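Local coordinates for multicopper oxidase type 1 (Nitrosomonas europaea, PDB 3G5W), which binds copper at a mononuclear site and at clusters between subunits, and probably acts as a laccase-like oxidase, at residues F5-E10 and V44-T49; T57-G62 and Q70-P75; P175-I180 and Y284-K289. One frame throughout, in Å; residues are numbered along the deposited sequence.

Contact 1. Residues F5-E10 and V44-T49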
ATOM      1  N   PHE A   5     -34.529  -5.765   9.536  1.00 26.09           N
ATOM      2  CA  PHE A   5     -34.343  -4.346   9.292  1.00 25.70           C
ATOM      3  C   PHE A   5     -34.840  -3.962   7.900  1.00 25.79           C
ATOM      4  O   PHE A   5     -34.927  -4.812   7.004  1.00 25.60           O
ATOM      5  CB  PHE A   5     -32.864  -3.966   9.416  1.00 25.81           C
ATOM      6  CG  PHE A   5     -32.173  -4.519  10.644  1.00 25.22           C
ATOM      7  CD1 PHE A   5     -32.608  -4.185  11.922  1.00 25.07           C
ATOM      8  CD2 PHE A   5     -31.054  -5.340  10.510  1.00 24.62           C
ATOM      9  CE1 PHE A   5     -31.951  -4.678  13.047  1.00 24.57           C
ATOM     10  CE2 PHE A   5     -30.388  -5.840  11.629  1.00 24.72           C
ATOM     11  CZ  PHE A   5     -30.835  -5.508  12.899  1.00 25.17           C
ATOM     12  N   ASP A   6     -35.156  -2.681   7.735  1.00 25.49           N
ATOM     13  CA  ASP A   6     -35.553  -2.120   6.443  1.00 26.04           C
ATOM     14  C   ASP A   6     -34.575  -1.028   6.028  1.00 25.30           C
ATOM     15  O   ASP A   6     -34.189  -0.185   6.846  1.00 25.39           O
ATOM     16  CB  ASP A   6     -36.967  -1.524   6.501  1.00 26.46           C
ATOM     17  CG  ASP A   6     -38.066  -2.580   6.637  1.00 29.04           C
ATOM     18  OD1 ASP A   6     -37.854  -3.761   6.287  1.00 31.00           O
ATOM     19  OD2 ASP A   6     -39.172  -2.215   7.096  1.00 32.65           O
ATOM     20  N   LEU A   7     -34.182  -1.042   4.755  1.00 24.40           N
ATOM     21  CA  LEU A   7     -33.416   0.056   4.171  1.00 23.53           C
ATOM     22  C   LEU A   7     -34.056   0.563   2.891  1.00 23.46           C
ATOM     23  O   LEU A   7     -34.509  -0.222   2.064  1.00 23.23           O
ATOM     24  CB  LEU A   7     -31.976  -0.377   3.862  1.00 23.16           C
ATOM     25  CG  LEU A   7     -30.987  -0.567   5.014  1.00 22.44           C
ATOM     26  CD1 LEU A   7     -29.677  -1.120   4.479  1.00 21.69           C
ATOM     27  CD2 LEU A   7     -30.738   0.739   5.755  1.00 20.40           C
ATOM     28  N   SER A   8     -34.079   1.880   2.729  1.00 23.52           N
ATOM     29  CA  SER A   8     -34.407   2.489   1.447  1.00 24.24           C
ATOM     30  C   SER A   8     -33.121   3.028   0.840  1.00 24.16           C
ATOM     31  O   SER A   8     -32.168   3.313   1.561  1.00 24.58           O
ATOM     32  CB  SER A   8     -35.416   3.620   1.629  1.00 24.24           C
ATOM     33  OG  SER A   8     -34.851   4.663   2.401  1.00 26.48           O
ATOM     34  N   ILE A   9     -33.084   3.145  -0.481  1.00 23.78           N
ATOM     35  CA  ILE A   9     -31.973   3.808  -1.160  1.00 23.65           C
ATOM     36  C   ILE A   9     -32.550   5.086  -1.763  1.00 23.88           C
ATOM     37  O   ILE A   9     -33.465   5.021  -2.577  1.00 23.76           O
ATOM     38  CB  ILE A   9     -31.354   2.924  -2.279  1.00 23.50           C
ATOM     39  CG1 ILE A   9     -31.186   1.472  -1.802  1.00 23.19           C
ATOM     40  CG2 ILE A   9     -30.042   3.530  -2.772  1.00 23.49           C
ATOM     41  CD1 ILE A   9     -30.743   0.491  -2.883  1.00 23.33           C
ATOM     42  N   GLU A  10     -32.029   6.240  -1.354  1.00 24.03           N
ATOM     43  CA  GLU A  10     -32.605   7.527  -1.750  1.00 24.69           C
ATOM     44  C   GLU A  10     -31.572   8.467  -2.357  1.00 24.12           C
ATOM     45  O   GLU A  10     -30.433   8.529  -1.889  1.00 23.89           O
ATOM     46  CB  GLU A  10     -33.256   8.213  -0.537  1.00 24.65           C
ATOM     47  CG  GLU A  10     -34.355   7.402   0.144  1.00 26.13           C
ATOM     48  CD  GLU A  10     -34.747   7.948   1.517  1.00 26.98           C
ATOM     49  OE1 GLU A  10     -35.359   7.186   2.294  1.00 31.95           O
ATOM     50  OE2 GLU A  10     -34.444   9.122   1.832  1.00 29.85           O
ATOM     51  N   VAL A  44     -30.088 -12.493  10.421  1.00 24.01           N
ATOM     52  CA  VAL A  44     -30.381 -11.145   9.953  1.00 23.56           C
ATOM     53  C   VAL A  44     -31.212 -11.201   8.678  1.00 23.33           C
ATOM     54  O   VAL A  44     -30.928 -11.988   7.780  1.00 23.01           O
ATOM     55  CB  VAL A  44     -29.080 -10.337   9.725  1.00 23.64           C
ATOM     56  CG1 VAL A  44     -29.377  -8.923   9.249  1.00 23.08           C
ATOM     57  CG2 VAL A  44     -28.249 -10.293  11.014  1.00 23.75           C
ATOM     58  N   THR A  45     -32.255 -10.374   8.636  1.00 23.21           N
ATOM     59  CA  THR A  45     -33.057 -10.156   7.435  1.00 23.17           C
ATOM     60  C   THR A  45     -33.060  -8.661   7.114  1.00 22.83           C
ATOM     61  O   THR A  45     -33.383  -7.831   7.973  1.00 23.01           O
ATOM     62  CB  THR A  45     -34.517 -10.651   7.632  1.00 23.23           C
ATOM     63  OG1 THR A  45     -34.518 -12.058   7.888  1.00 23.99           O
ATOM     64  CG2 THR A  45     -35.363 -10.373   6.399  1.00 23.95           C
ATOM     65  N   VAL A  46     -32.695  -8.310   5.884  1.00 22.36           N
ATOM     66  CA  VAL A  46     -32.705  -6.905   5.479  1.00 21.90           C
ATOM     67  C   VAL A  46     -33.535  -6.718   4.215  1.00 21.96           C
ATOM     68  O   VAL A  46     -33.212  -7.281   3.168  1.00 21.79           O
ATOM     69  CB  VAL A  46     -31.281  -6.327   5.262  1.00 21.95           C
ATOM     70  CG1 VAL A  46     -31.353  -4.819   5.033  1.00 21.17           C
ATOM     71  CG2 VAL A  46     -30.376  -6.636   6.454  1.00 21.22           C
ATOM     72  N   ASN A  47     -34.607  -5.938   4.335  1.00 21.72           N
ATOM     73  CA  ASN A  47     -35.455  -5.592   3.196  1.00 21.85           C
ATOM     74  C   ASN A  47     -34.976  -4.280   2.595  1.00 21.54           C
ATOM     75  O   ASN A  47     -34.980  -3.243   3.262  1.00 21.72           O
ATOM     76  CB  ASN A  47     -36.932  -5.508   3.616  1.00 21.96           C
ATOM     77  CG  ASN A  47     -37.397  -6.750   4.350  1.00 22.59           C
ATOM     78  OD1 ASN A  47     -37.402  -7.847   3.797  1.00 22.92           O
ATOM     79  ND2 ASN A  47     -37.768  -6.584   5.613  1.00 24.60           N
ATOM     80  N   VAL A  48     -34.536  -4.343   1.341  1.00 21.40           N
ATOM     81  CA  VAL A  48     -33.935  -3.194   0.660  1.00 21.58           C
ATOM     82  C   VAL A  48     -34.809  -2.680  -0.491  1.00 22.15           C
ATOM     83  O   VAL A  48     -34.990  -3.376  -1.489  1.00 21.96           O
ATOM     84  CB  VAL A  48     -32.510  -3.546   0.140  1.00 21.49           C
ATOM     85  CG1 VAL A  48     -31.850  -2.330  -0.507  1.00 20.96           C
ATOM     86  CG2 VAL A  48     -31.656  -4.066   1.278  1.00 20.79           C
ATOM     87  N   THR A  49     -35.332  -1.463  -0.339  1.00 22.85           N
ATOM     88  CA  THR A  49     -36.181  -0.836  -1.359  1.00 23.46           C
ATOM     89  C   THR A  49     -35.449   0.265  -2.121  1.00 23.72           C
ATOM     90  O   THR A  49     -34.980   1.245  -1.536  1.00 23.74           O
ATOM     91  CB  THR A  49     -37.488  -0.273  -0.745  1.00 23.51           C
ATOM     92  OG1 THR A  49     -38.157  -1.313  -0.023  1.00 24.15           O
ATOM     93  CG2 THR A  49     -38.411   0.238  -1.830  1.00 23.53           C
TER
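Asp6 and Asn47 meet across two neighbouring strands because both turn their first side-chain bond the same way. The strands 5-10 and 44-49 form a parallel pair in a mixed beta-sheet of the first cupredoxin-like domain. In both residues CG lies anti to the carbonyl carbon and beside the backbone N (chi1 -70° in Asp6, -52° in Asn47). This brings Asn47 ND2 to Asp6 OD1 at 2.9 Å. Asp6 OD1 lies close to the plane of the Asn47 amide, and the N-H meets it nearly along the C-O axis. The carboxylate and amide planes are 52° apart. Glu4 takes a second bond from Asn47 ND2, and Thr89 is hydrogen-bonded to Asn47 OD1, so both ends of this amide have partners.

The axes of the two short segments approach to 4.7 Å. The backbone ladder is regular. Phe5 N binds Thr45 O at 2.8 Å, and Phe5 O receives Asn47 N. Two residues on, Leu7 N donates to Asn47 O and Leu7 O accepts from Thr49 N. Ile9 N donates to Thr49 O, and the ladder goes on to Met51. The C-H groups of Val46 CA and Val48 CA also point at Phe5 O and Leu7 O.

The other face of the pair is apolar and faces the domain core. Phe5 puts ring atom CE2 4.0 Å from Val44 CG1, while Val46 CG2 comes to the edge of the ring. Strand 35-39 and Met307 pack on the same phenyl group. Leu7 CD1 touches Val46 CG1 at 4.1 Å. Farther along, Ile9 lies beside Met117 and near His56, two ligands of the mononuclear copper, so this part of the strand pair borders the metal site. There Ile9 CD1 packs on Val48 CG1 at 3.9 Å.

Contact 2. Residues T57-G62 and Q70-P75. With C1O (Cu-O linkage), chain L; C2O (Cu-O-Cu linkage), chain K.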
ATOM      1  N   THR A  57     -27.372  -2.968  -5.389  1.00 18.98           N
ATOM      2  CA  THR A  57     -27.439  -4.154  -4.537  1.00 18.71           C
ATOM      3  C   THR A  57     -26.877  -3.776  -3.174  1.00 18.45           C
ATOM      4  O   THR A  57     -26.450  -2.642  -2.970  1.00 18.84           O
ATOM      5  CB  THR A  57     -26.578  -5.343  -5.073  1.00 18.66           C
ATOM      6  OG1 THR A  57     -25.207  -4.937  -5.166  1.00 18.66           O
ATOM      7  CG2 THR A  57     -27.059  -5.833  -6.440  1.00 17.98           C
ATOM      8  N   ILE A  58     -26.884  -4.719  -2.236  1.00 18.43           N
ATOM      9  CA  ILE A  58     -26.055  -4.579  -1.045  1.00 18.10           C
ATOM     10  C   ILE A  58     -25.234  -5.836  -0.852  1.00 18.01           C
ATOM     11  O   ILE A  58     -25.772  -6.941  -0.708  1.00 17.78           O
ATOM     12  CB  ILE A  58     -26.835  -4.283   0.248  1.00 18.39           C
ATOM     13  CG1 ILE A  58     -27.691  -3.028   0.102  1.00 18.07           C
ATOM     14  CG2 ILE A  58     -25.846  -4.110   1.432  1.00 17.51           C
ATOM     15  CD1 ILE A  58     -28.427  -2.649   1.368  1.00 18.69           C
ATOM     16  N   HIS A  59     -23.919  -5.652  -0.846  1.00 17.35           N
ATOM     17  CA  HIS A  59     -23.007  -6.722  -0.530  1.00 16.99           C
ATOM     18  C   HIS A  59     -22.554  -6.569   0.920  1.00 16.75           C
ATOM     19  O   HIS A  59     -22.241  -5.470   1.370  1.00 16.20           O
ATOM     20  CB  HIS A  59     -21.812  -6.711  -1.489  1.00 17.05           C
ATOM     21  CG  HIS A  59     -20.678  -7.562  -1.025  1.00 17.23           C
ATOM     22  ND1 HIS A  59     -20.819  -8.909  -0.769  1.00 17.69           N
ATOM     23  CD2 HIS A  59     -19.392  -7.254  -0.735  1.00 17.26           C
ATOM     24  CE1 HIS A  59     -19.661  -9.399  -0.364  1.00 18.37           C
ATOM     25  NE2 HIS A  59     -18.784  -8.411  -0.320  1.00 17.33           N
ATOM     26  N   TRP A  60     -22.536  -7.680   1.642  1.00 16.91           N
ATOM     27  CA  TRP A  60     -22.202  -7.694   3.056  1.00 16.88           C
ATOM     28  C   TRP A  60     -20.749  -8.160   3.196  1.00 16.76           C
ATOM     29  O   TRP A  60     -20.460  -9.358   3.304  1.00 16.98           O
ATOM     30  CB  TRP A  60     -23.211  -8.567   3.817  1.00 17.44           C
ATOM     31  CG  TRP A  60     -24.631  -8.233   3.399  1.00 17.13           C
ATOM     32  CD1 TRP A  60     -25.354  -8.830   2.400  1.00 17.86           C
ATOM     33  CD2 TRP A  60     -25.461  -7.185   3.921  1.00 17.54           C
ATOM     34  NE1 TRP A  60     -26.586  -8.230   2.286  1.00 17.99           N
ATOM     35  CE2 TRP A  60     -26.677  -7.215   3.201  1.00 17.12           C
ATOM     36  CE3 TRP A  60     -25.297  -6.225   4.932  1.00 17.02           C
ATOM     37  CZ2 TRP A  60     -27.734  -6.328   3.468  1.00 17.99           C
ATOM     38  CZ3 TRP A  60     -26.342  -5.344   5.195  1.00 17.83           C
ATOM     39  CH2 TRP A  60     -27.546  -5.404   4.460  1.00 17.87           C
ATOM     40  N   HIS A  61     -19.844  -7.186   3.159  1.00 16.82           N
ATOM     41  CA  HIS A  61     -18.396  -7.440   3.090  1.00 17.24           C
ATOM     42  C   HIS A  61     -17.869  -7.993   4.403  1.00 17.57           C
ATOM     43  O   HIS A  61     -17.827  -7.285   5.410  1.00 18.07           O
ATOM     44  CB  HIS A  61     -17.642  -6.151   2.743  1.00 17.05           C
ATOM     45  CG  HIS A  61     -16.181  -6.360   2.470  1.00 16.79           C
ATOM     46  ND1 HIS A  61     -15.549  -5.832   1.366  1.00 15.17           N
ATOM     47  CD2 HIS A  61     -15.237  -7.062   3.146  1.00 17.37           C
ATOM     48  CE1 HIS A  61     -14.274  -6.189   1.378  1.00 17.32           C
ATOM     49  NE2 HIS A  61     -14.058  -6.931   2.451  1.00 17.70           N
ATOM     50  N   GLY A  62     -17.442  -9.249   4.370  1.00 18.08           N
ATOM     51  CA  GLY A  62     -16.960  -9.942   5.560  1.00 18.81           C
ATOM     52  C   GLY A  62     -17.913 -11.026   6.026  1.00 19.36           C
ATOM     53  O   GLY A  62     -17.540 -11.885   6.831  1.00 19.56           O
ATOM     54  N   GLN A  70     -26.915 -16.625  -2.427  1.00 22.77           N
ATOM     55  CA  GLN A  70     -27.845 -15.751  -3.147  1.00 22.89           C
ATOM     56  C   GLN A  70     -28.223 -14.480  -2.385  1.00 22.59           C
ATOM     57  O   GLN A  70     -28.995 -13.645  -2.877  1.00 22.32           O
ATOM     58  CB  GLN A  70     -29.060 -16.533  -3.654  1.00 23.76           C
ATOM     59  CG  GLN A  70     -28.732 -17.335  -4.913  1.00 25.41           C
ATOM     60  CD  GLN A  70     -29.954 -17.962  -5.557  1.00 28.43           C
ATOM     61  OE1 GLN A  70     -30.182 -19.164  -5.431  1.00 29.85           O
ATOM     62  NE2 GLN A  70     -30.755 -17.147  -6.241  1.00 28.07           N
ATOM     63  N   SER A  71     -27.649 -14.323  -1.191  1.00 21.82           N
ATOM     64  CA  SER A  71     -27.749 -13.073  -0.435  1.00 21.54           C
ATOM     65  C   SER A  71     -26.420 -12.290  -0.391  1.00 21.02           C
ATOM     66  O   SER A  71     -26.287 -11.318   0.360  1.00 20.46           O
ATOM     67  CB  SER A  71     -28.233 -13.354   0.990  1.00 21.53           C
ATOM     68  OG  SER A  71     -29.635 -13.548   1.017  1.00 22.46           O
ATOM     69  N   ASP A  72     -25.448 -12.710  -1.201  1.00 20.33           N
ATOM     70  CA  ASP A  72     -24.128 -12.070  -1.225  1.00 20.02           C
ATOM     71  C   ASP A  72     -24.119 -10.679  -1.898  1.00 20.10           C
ATOM     72  O   ASP A  72     -23.173  -9.898  -1.727  1.00 20.08           O
ATOM     73  CB  ASP A  72     -23.107 -13.000  -1.887  1.00 19.82           C
ATOM     74  CG  ASP A  72     -21.675 -12.578  -1.627  1.00 19.66           C
ATOM     75  OD1 ASP A  72     -21.338 -12.217  -0.470  1.00 16.94           O
ATOM     76  OD2 ASP A  72     -20.880 -12.607  -2.590  1.00 21.46           O
ATOM     77  N   GLY A  73     -25.150 -10.385  -2.685  1.00 19.62           N
ATOM     78  CA  GLY A  73     -25.351  -9.038  -3.215  1.00 19.53           C
ATOM     79  C   GLY A  73     -24.483  -8.602  -4.382  1.00 19.90           C
ATOM     80  O   GLY A  73     -24.120  -7.430  -4.486  1.00 19.89           O
ATOM     81  N   VAL A  74     -24.153  -9.535  -5.267  1.00 19.72           N
ATOM     82  CA  VAL A  74     -23.364  -9.210  -6.447  1.00 19.83           C
ATOM     83  C   VAL A  74     -24.242  -9.320  -7.682  1.00 20.06           C
ATOM     84  O   VAL A  74     -24.730 -10.407  -8.000  1.00 19.94           O
ATOM     85  CB  VAL A  74     -22.137 -10.134  -6.598  1.00 19.42           C
ATOM     86  CG1 VAL A  74     -21.253  -9.657  -7.744  1.00 19.88           C
ATOM     87  CG2 VAL A  74     -21.348 -10.186  -5.303  1.00 20.04           C
ATOM     88  N   PRO A  75     -24.428  -8.197  -8.396  1.00 20.48           N
ATOM     89  CA  PRO A  75     -25.258  -8.241  -9.588  1.00 21.06           C
ATOM     90  C   PRO A  75     -24.556  -9.067 -10.651  1.00 21.70           C
ATOM     91  O   PRO A  75     -23.332  -9.016 -10.752  1.00 21.74           O
ATOM     92  CB  PRO A  75     -25.350  -6.770 -10.010  1.00 20.74           C
ATOM     93  CG  PRO A  75     -24.133  -6.131  -9.446  1.00 20.66           C
ATOM     94  CD  PRO A  75     -23.846  -6.860  -8.167  1.00 20.42           C
TER
HETATM   95 CU4  C1O L   2     -16.839  -8.844  -0.131  1.00 22.85          CU
HETATM   96  O3  C1O L   2     -17.097 -10.768   1.734  1.00 10.42           O
HETATM   97 CU2  C2O K   3     -16.813  -7.865  -4.069  1.00 21.92          CU
HETATM   98 CU3  C2O K   3     -16.301  -4.763  -0.142  1.00 20.54          CU
HETATM   99  O1  C2O K   3     -16.648  -6.464  -2.684  1.00 41.71           O
HETATM  100  O   HOH W   1     -22.083 -10.811   1.565  1.00 16.90           O
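His59 gives its ND1 proton to the backbone oxygen of Asp72, 2.7 Å from ND1 to O. The donor lies in the carbonyl plane and the acceptor close to the ring plane. This bond and the copper CU4 on NE2, 2.0 Å away, together fix the rotation of the ring. Asp72 sets its carboxylate beside the ring, nearly perpendicular to it. Water 1 is hydrogen-bonded to Asp72 OD1 (2.6 Å) and to Trp60 O. Asp72 OD2 is hydrogen-bonded to His205 ND1 of the second subunit.

The segment 57-62 carries the His-X-His motif of multicopper oxidases. His61 ND1 binds CU3 at 2.0 Å, and its NE2 is hydrogen-bonded to Asp226 of the second subunit. His203 of the second subunit also binds CU4, so the cluster lies between chains. Gly62 N donates to the O3 oxygen on CU4.

Gly73 approaches so closely that a CB would clash with Ile58 O. Its CA-H meets that oxygen. Thr57 OG1 donates to Gly73 O from above the carbonyl plane and accepts from His105 N. Thr57 CG2 packs against Pro75 CD at 3.8 Å.

Contact 3. Residues P175-I180 and Y284-K289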
ATOM      1  N   PRO A 175     -12.003  20.850   8.579  1.00 20.38           N
ATOM      2  CA  PRO A 175     -12.284  20.919  10.020  1.00 20.48           C
ATOM      3  C   PRO A 175     -13.711  20.579  10.464  1.00 20.51           C
ATOM      4  O   PRO A 175     -14.103  20.952  11.571  1.00 20.49           O
ATOM      5  CB  PRO A 175     -11.964  22.381  10.354  1.00 20.74           C
ATOM      6  CG  PRO A 175     -12.325  23.126   9.100  1.00 21.19           C
ATOM      7  CD  PRO A 175     -12.136  22.173   7.934  1.00 20.66           C
ATOM      8  N   GLU A 176     -14.471  19.875   9.633  1.00 20.43           N
ATOM      9  CA  GLU A 176     -15.851  19.528   9.990  1.00 20.62           C
ATOM     10  C   GLU A 176     -16.028  18.092  10.512  1.00 20.17           C
ATOM     11  O   GLU A 176     -17.151  17.612  10.706  1.00 19.60           O
ATOM     12  CB  GLU A 176     -16.796  19.845   8.835  1.00 20.95           C
ATOM     13  CG  GLU A 176     -17.030  21.337   8.688  1.00 22.74           C
ATOM     14  CD  GLU A 176     -17.788  21.700   7.434  1.00 24.99           C
ATOM     15  OE1 GLU A 176     -18.774  21.006   7.104  1.00 26.64           O
ATOM     16  OE2 GLU A 176     -17.395  22.690   6.782  1.00 27.09           O
ATOM     17  N   THR A 177     -14.903  17.422  10.754  1.00 19.37           N
ATOM     18  CA  THR A 177     -14.883  16.192  11.542  1.00 19.14           C
ATOM     19  C   THR A 177     -15.091  16.534  13.020  1.00 18.92           C
ATOM     20  O   THR A 177     -15.232  17.706  13.366  1.00 19.22           O
ATOM     21  CB  THR A 177     -13.546  15.438  11.352  1.00 18.92           C
ATOM     22  OG1 THR A 177     -12.457  16.347  11.543  1.00 20.26           O
ATOM     23  CG2 THR A 177     -13.461  14.864   9.955  1.00 18.46           C
ATOM     24  N   GLN A 178     -15.111  15.524  13.891  1.00 18.63           N
ATOM     25  CA  GLN A 178     -15.328  15.746  15.322  1.00 18.32           C
ATOM     26  C   GLN A 178     -14.160  15.233  16.157  1.00 18.28           C
ATOM     27  O   GLN A 178     -13.582  14.199  15.835  1.00 18.22           O
ATOM     28  CB  GLN A 178     -16.625  15.060  15.788  1.00 18.44           C
ATOM     29  CG  GLN A 178     -17.891  15.631  15.162  1.00 18.04           C
ATOM     30  CD  GLN A 178     -18.158  17.063  15.571  1.00 20.06           C
ATOM     31  OE1 GLN A 178     -17.916  17.453  16.712  1.00 20.57           O
ATOM     32  NE2 GLN A 178     -18.668  17.857  14.637  1.00 20.86           N
ATOM     33  N   PRO A 179     -13.825  15.942  17.251  1.00 18.59           N
ATOM     34  CA  PRO A 179     -12.759  15.431  18.112  1.00 18.36           C
ATOM     35  C   PRO A 179     -13.193  14.141  18.803  1.00 18.51           C
ATOM     36  O   PRO A 179     -14.386  13.937  19.054  1.00 18.88           O
ATOM     37  CB  PRO A 179     -12.570  16.548  19.138  1.00 18.72           C
ATOM     38  CG  PRO A 179     -13.912  17.260  19.184  1.00 18.41           C
ATOM     39  CD  PRO A 179     -14.402  17.207  17.762  1.00 18.45           C
ATOM     40  N   ILE A 180     -12.231  13.269  19.067  1.00 18.00           N
ATOM     41  CA  ILE A 180     -12.456  12.074  19.872  1.00 18.05           C
ATOM     42  C   ILE A 180     -12.145  12.483  21.301  1.00 18.43           C
ATOM     43  O   ILE A 180     -11.021  12.848  21.598  1.00 18.31           O
ATOM     44  CB  ILE A 180     -11.560  10.917  19.369  1.00 18.00           C
ATOM     45  CG1 ILE A 180     -12.063  10.455  17.990  1.00 17.73           C
ATOM     46  CG2 ILE A 180     -11.504   9.745  20.389  1.00 16.80           C
ATOM     47  CD1 ILE A 180     -11.083   9.589  17.192  1.00 18.43           C
ATOM     48  N   TYR A 284      -5.469  26.711  19.715  1.00 24.65           N
ATOM     49  CA  TYR A 284      -6.242  25.510  19.327  1.00 23.71           C
ATOM     50  C   TYR A 284      -7.401  25.788  18.366  1.00 23.92           C
ATOM     51  O   TYR A 284      -8.342  26.511  18.700  1.00 23.69           O
ATOM     52  CB  TYR A 284      -6.721  24.733  20.558  1.00 23.21           C
ATOM     53  CG  TYR A 284      -7.392  23.395  20.264  1.00 22.12           C
ATOM     54  CD1 TYR A 284      -8.546  23.009  20.947  1.00 21.17           C
ATOM     55  CD2 TYR A 284      -6.872  22.519  19.305  1.00 22.07           C
ATOM     56  CE1 TYR A 284      -9.160  21.785  20.690  1.00 21.24           C
ATOM     57  CE2 TYR A 284      -7.478  21.300  19.039  1.00 20.83           C
ATOM     58  CZ  TYR A 284      -8.617  20.937  19.728  1.00 21.62           C
ATOM     59  OH  TYR A 284      -9.209  19.726  19.453  1.00 20.84           O
ATOM     60  N   VAL A 285      -7.319  25.181  17.185  1.00 23.80           N
ATOM     61  CA  VAL A 285      -8.295  25.354  16.101  1.00 24.29           C
ATOM     62  C   VAL A 285      -9.741  25.086  16.549  1.00 24.22           C
ATOM     63  O   VAL A 285     -10.689  25.696  16.038  1.00 24.12           O
ATOM     64  CB  VAL A 285      -7.936  24.451  14.880  1.00 24.23           C
ATOM     65  CG1 VAL A 285      -7.933  22.974  15.266  1.00 24.77           C
ATOM     66  CG2 VAL A 285      -8.871  24.716  13.683  1.00 25.23           C
ATOM     67  N   TRP A 286      -9.894  24.183  17.513  1.00 24.16           N
ATOM     68  CA  TRP A 286     -11.207  23.737  17.934  1.00 24.35           C
ATOM     69  C   TRP A 286     -11.582  24.192  19.339  1.00 25.12           C
ATOM     70  O   TRP A 286     -12.407  23.557  20.003  1.00 25.15           O
ATOM     71  CB  TRP A 286     -11.304  22.215  17.812  1.00 23.70           C
ATOM     72  CG  TRP A 286     -11.678  21.727  16.442  1.00 23.00           C
ATOM     73  CD1 TRP A 286     -12.170  22.472  15.401  1.00 22.70           C
ATOM     74  CD2 TRP A 286     -11.644  20.374  15.985  1.00 21.66           C
ATOM     75  NE1 TRP A 286     -12.428  21.664  14.324  1.00 22.61           N
ATOM     76  CE2 TRP A 286     -12.114  20.370  14.653  1.00 22.79           C
ATOM     77  CE3 TRP A 286     -11.258  19.159  16.571  1.00 21.76           C
ATOM     78  CZ2 TRP A 286     -12.208  19.197  13.896  1.00 22.39           C
ATOM     79  CZ3 TRP A 286     -11.342  18.001  15.820  1.00 22.06           C
ATOM     80  CH2 TRP A 286     -11.819  18.026  14.494  1.00 22.69           C
ATOM     81  N   LYS A 287     -10.999  25.303  19.785  1.00 25.84           N
ATOM     82  CA  LYS A 287     -11.324  25.846  21.105  1.00 27.20           C
ATOM     83  C   LYS A 287     -12.807  26.212  21.233  1.00 27.22           C
ATOM     84  O   LYS A 287     -13.372  26.121  22.319  1.00 27.09           O
ATOM     85  CB  LYS A 287     -10.415  27.034  21.464  1.00 27.21           C
ATOM     86  CG  LYS A 287     -10.554  28.270  20.586  1.00 28.32           C
ATOM     87  CD  LYS A 287      -9.607  29.373  21.066  1.00 29.04           C
ATOM     88  CE  LYS A 287      -9.897  30.715  20.397  1.00 32.24           C
ATOM     89  NZ  LYS A 287     -10.842  31.559  21.206  1.00 34.18           N
ATOM     90  N   ASP A 288     -13.427  26.591  20.116  1.00 27.85           N
ATOM     91  CA  ASP A 288     -14.836  27.019  20.093  1.00 28.73           C
ATOM     92  C   ASP A 288     -15.758  26.100  19.277  1.00 28.73           C
ATOM     93  O   ASP A 288     -16.851  26.508  18.858  1.00 28.96           O
ATOM     94  CB  ASP A 288     -14.938  28.455  19.565  1.00 29.12           C
ATOM     95  CG  ASP A 288     -14.361  29.474  20.532  1.00 30.62           C
ATOM     96  OD1 ASP A 288     -14.807  29.512  21.703  1.00 32.11           O
ATOM     97  OD2 ASP A 288     -13.461  30.241  20.120  1.00 32.60           O
ATOM     98  N   LYS A 289     -15.319  24.866  19.061  1.00 28.41           N
ATOM     99  CA  LYS A 289     -16.051  23.907  18.239  1.00 28.12           C
ATOM    100  C   LYS A 289     -17.339  23.439  18.914  1.00 27.80           C
ATOM    101  O   LYS A 289     -17.348  23.108  20.102  1.00 27.62           O
ATOM    102  CB  LYS A 289     -15.158  22.705  17.917  1.00 28.55           C
ATOM    103  CG  LYS A 289     -15.357  22.119  16.521  1.00 28.89           C
ATOM    104  CD  LYS A 289     -16.078  20.803  16.559  1.00 29.25           C
ATOM    105  CE  LYS A 289     -15.689  19.929  15.371  1.00 28.07           C
ATOM    106  NZ  LYS A 289     -16.134  20.444  14.043  1.00 27.49           N
TER
HETATM  107  O   HOH W   2     -19.492  20.928  14.707  1.00 38.76           O
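Trp286 and Lys289 reach together into the bend of residues 175-180. The indole is the tightly packed part. Its NE1 donates to Pro175 O at 3.3 Å, through a bent bond with an N-H...O angle of 136°. Along the six-membered ring, Thr177 OG1 comes to the edge, 3.5 Å from Trp286 CH2. Pro179 CD sits 3.7 Å from Trp286 CZ3. Lys289 CE lies over one face of the indole, offset toward its rim.

The lysine chain is bent at chi2 and chi4 (-107° and -67°), which curls its tip back to the loop. There NZ donates to Pro175 O at 3.2 Å, in the carbonyl plane, so that one oxygen takes both the ammonium and the indole N-H. A weak bond from NZ goes to Thr177 O.

The looser side holds water 2. It accepts from Gln178 NE2 at 3.2 Å, and only weakly from Lys289 NZ. Gln178 OE1, at the other end of the amide, is hydrogen-bonded to Val292 N. Farther out, Lys287 and Asp288 are exposed and pair with each other in a salt bridge.

Two type I turns, Tyr284 to Lys287 and Trp286 to Lys289, shape this second segment. The contact packs two loops on strand 269-274. Thr270 and Thr271 touch the indole, Met269 O binds Thr177 OG1, and residues 175-180 lead into strand 180-182 beside it.

How the contacts relate
The contacts come in series along the chain. Contacts 1 and 2 belong to the first cupredoxin-like domain, with centres 13 Å apart. They touch directly: Ile58 packs on Val48 and Leu7, and Trp60 on Val46. The sheet of contact 1 thus backs the strand that carries the copper histidines of contact 2, and strands 43-50 and 59-61 follow each other in sequence. Contact 3 lies on the opposite side of the chain's centre, about 34 Å from contact 1 and 37 Å from contact 2 between centres. It joins loops at the second domain. Contact 2 and residues 284-285 of contact 3 both meet other subunits of the trimer.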